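Local coordinates for hypothetical protein (Leishmania major, PDB 2AR1), which is of unknown function but carries an EVE domain of the PUA clan, a fold associated with binding modified nucleic-acid bases, and probably acts in the nucleus, at residues 31-34 / 35-38. Sequence-based numbering, arbitrary orientation.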
ATOM      1  N   PHE A  31      -2.315 -10.986   3.873  1.00 21.44           N
ATOM      2  CA  PHE A  31      -1.547 -10.818   2.653  1.00 19.51           C
ATOM      3  C   PHE A  31      -0.289 -10.044   2.971  1.00 17.77           C
ATOM      4  O   PHE A  31      -0.332  -8.858   3.323  1.00 18.99           O
ATOM      5  CB  PHE A  31      -2.421 -10.106   1.623  1.00 19.47           C
ATOM      6  CG  PHE A  31      -1.804  -9.974   0.246  1.00 18.12           C
ATOM      7  CD1 PHE A  31      -1.957 -10.982  -0.689  1.00 21.39           C
ATOM      8  CD2 PHE A  31      -1.080  -8.866  -0.101  1.00 17.04           C
ATOM      9  CE1 PHE A  31      -1.395 -10.892  -1.940  1.00 23.20           C
ATOM     10  CE2 PHE A  31      -0.553  -8.738  -1.389  1.00 19.46           C
ATOM     11  CZ  PHE A  31      -0.691  -9.771  -2.298  1.00 25.10           C
ATOM     12  N   SER A  32       0.844 -10.746   2.904  1.00 17.37           N
ATOM     13  CA  SER A  32       2.120 -10.159   3.239  1.00 16.09           C
ATOM     14  C   SER A  32       2.943  -9.833   2.018  1.00 16.99           C
ATOM     15  O   SER A  32       2.623 -10.207   0.892  1.00 20.10           O
ATOM     16  CB  SER A  32       2.883 -11.122   4.128  1.00 16.68           C
ATOM     17  OG  SER A  32       3.351 -12.216   3.348  1.00 16.99           O
ATOM     18  N   ILE A  33       4.081  -9.198   2.255  1.00 18.58           N
ATOM     19  CA  ILE A  33       5.017  -8.960   1.152  1.00 17.89           C
ATOM     20  C   ILE A  33       5.428 -10.296   0.446  1.00 17.64           C
ATOM     21  O   ILE A  33       5.642 -10.313  -0.729  1.00 18.02           O
ATOM     22  CB  ILE A  33       6.265  -8.206   1.652  1.00 18.12           C
ATOM     23  CG1 ILE A  33       7.184  -7.810   0.477  1.00 19.89           C
ATOM     24  CG2 ILE A  33       7.094  -9.086   2.644  1.00 21.84           C
ATOM     25  CD1 ILE A  33       6.569  -6.867  -0.604  1.00 17.64           C
ATOM     26  N   ASP A  34       5.447 -11.402   1.177  1.00 18.13           N
ATOM     27  CA  ASP A  34       5.837 -12.710   0.601  1.00 16.72           C
ATOM     28  C   ASP A  34       4.752 -13.301  -0.303  1.00 17.86           C
ATOM     29  O   ASP A  34       5.048 -14.038  -1.229  1.00 20.97           O
ATOM     30  CB  ASP A  34       6.145 -13.626   1.765  1.00 15.18           C
ATOM     31  CG  ASP A  34       7.339 -13.151   2.555  1.00 13.86           C
ATOM     32  OD1 ASP A  34       8.298 -12.637   1.904  1.00 16.81           O
ATOM     33  OD2 ASP A  34       7.368 -13.314   3.814  1.00 14.25           O
ATOM     34  N   ASP A  35       3.488 -13.000   0.021  1.00 17.69           N
ATOM     35  CA  ASP A  35       2.349 -13.317  -0.863  1.00 18.46           C
ATOM     36  C   ASP A  35       2.480 -12.557  -2.182  1.00 20.11           C
ATOM     37  O   ASP A  35       2.231 -13.133  -3.230  1.00 17.99           O
ATOM     38  CB  ASP A  35       0.996 -12.976  -0.180  1.00 17.86           C
ATOM     39  CG  ASP A  35       0.736 -13.882   0.978  1.00 21.51           C
ATOM     40  OD1 ASP A  35       0.884 -15.131   0.806  1.00 22.11           O
ATOM     41  OD2 ASP A  35       0.525 -13.362   2.076  1.00 17.44           O
ATOM     42  N   LEU A  36       2.782 -11.247  -2.117  1.00 19.79           N
ATOM     43  CA  LEU A  36       2.989 -10.491  -3.391  1.00 19.88           C
ATOM     44  C   LEU A  36       4.137 -11.049  -4.214  1.00 19.65           C
ATOM     45  O   LEU A  36       4.038 -11.241  -5.436  1.00 19.62           O
ATOM     46  CB  LEU A  36       3.205  -8.999  -3.093  1.00 20.00           C
ATOM     47  CG  LEU A  36       3.413  -8.085  -4.287  1.00 16.28           C
ATOM     48  CD1 LEU A  36       2.247  -8.282  -5.274  1.00 22.02           C
ATOM     49  CD2 LEU A  36       3.510  -6.612  -3.821  1.00 19.26           C
ATOM     50  N   ALA A  37       5.236 -11.333  -3.499  1.00 19.90           N
ATOM     51  CA  ALA A  37       6.427 -11.926  -4.106  1.00 19.05           C
ATOM     52  C   ALA A  37       6.054 -13.204  -4.822  1.00 18.84           C
ATOM     53  O   ALA A  37       6.472 -13.421  -5.968  1.00 16.56           O
ATOM     54  CB  ALA A  37       7.532 -12.152  -3.031  1.00 18.18           C
ATOM     55  N   LYS A  38       5.252 -14.037  -4.166  1.00 19.97           N
ATOM     56  CA  LYS A  38       4.898 -15.351  -4.735  1.00 21.27           C
ATOM     57  C   LYS A  38       4.005 -15.167  -5.952  1.00 20.45           C
ATOM     58  O   LYS A  38       4.236 -15.826  -6.970  1.00 18.64           O
ATOM     59  CB  LYS A  38       4.196 -16.211  -3.700  1.00 23.14           C
ATOM     60  CG  LYS A  38       4.352 -17.659  -3.820  1.00 30.77           C
ATOM     61  CD  LYS A  38       3.728 -18.292  -2.588  1.00 35.32           C
ATOM     62  CE  LYS A  38       3.081 -19.606  -2.883  1.00 38.58           C
ATOM     63  NZ  LYS A  38       3.009 -20.396  -1.605  1.00 41.29           N
TER
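Ser32 and Asp35 grip each other at the start of helix 33-39. The backbone N of Ser32 donates to Asp35 OD2 over 2.8 Å in an almost straight bond, 173° at the hydrogen, received on the anti lone pair of the carboxylate. With its CG beside its own backbone N (chi1 -68°), Asp35 turns the carboxylate back toward the N-terminus to meet this N-H. Ser32 OG adds a long, weak bond to the same oxygen, so OD2 takes two donors from one residue. The short serine side chain is rotated so that OG lies back over the first turn, where it also accepts weakly from Asp34 N at 3.1 Å, capping an amide there. An acidic side chain suits position 35, since its negative charge would be favoured near the positive end of the helix dipole.

Phe31 and Asp35 run past each other in opposite directions, ring and carboxylate planes 29° apart. Asp35 CB sits over one ring face, 3.9 Å from the centroid and offset toward the rim, in a CH-pi contact, while Phe31 CZ reaches Leu36 CB at 4.1 Å. An aromatic fits here by covering the aliphatic base of the acid and reaching on to the side chain of Leu36. Ile33 CD1 and Leu36 CD2 meet more loosely; both residues are buried, and their branched apolar side chains suit the helix side facing the sheet, where each touches Phe67 of strand 64-69. The charge of Asp34 is met by Arg122 of strand 113-128, in a salt bridge through OD1.

Helical backbone bonds follow: Leu36 N donates to Ser32 O (3.2 Å), Ala37 N to Ile33 O and Lys38 N to Asp34 O. The whole is a capping box, with Ser32 as N-cap, opening the short helix that packs against the mixed sheet of the EVE domain.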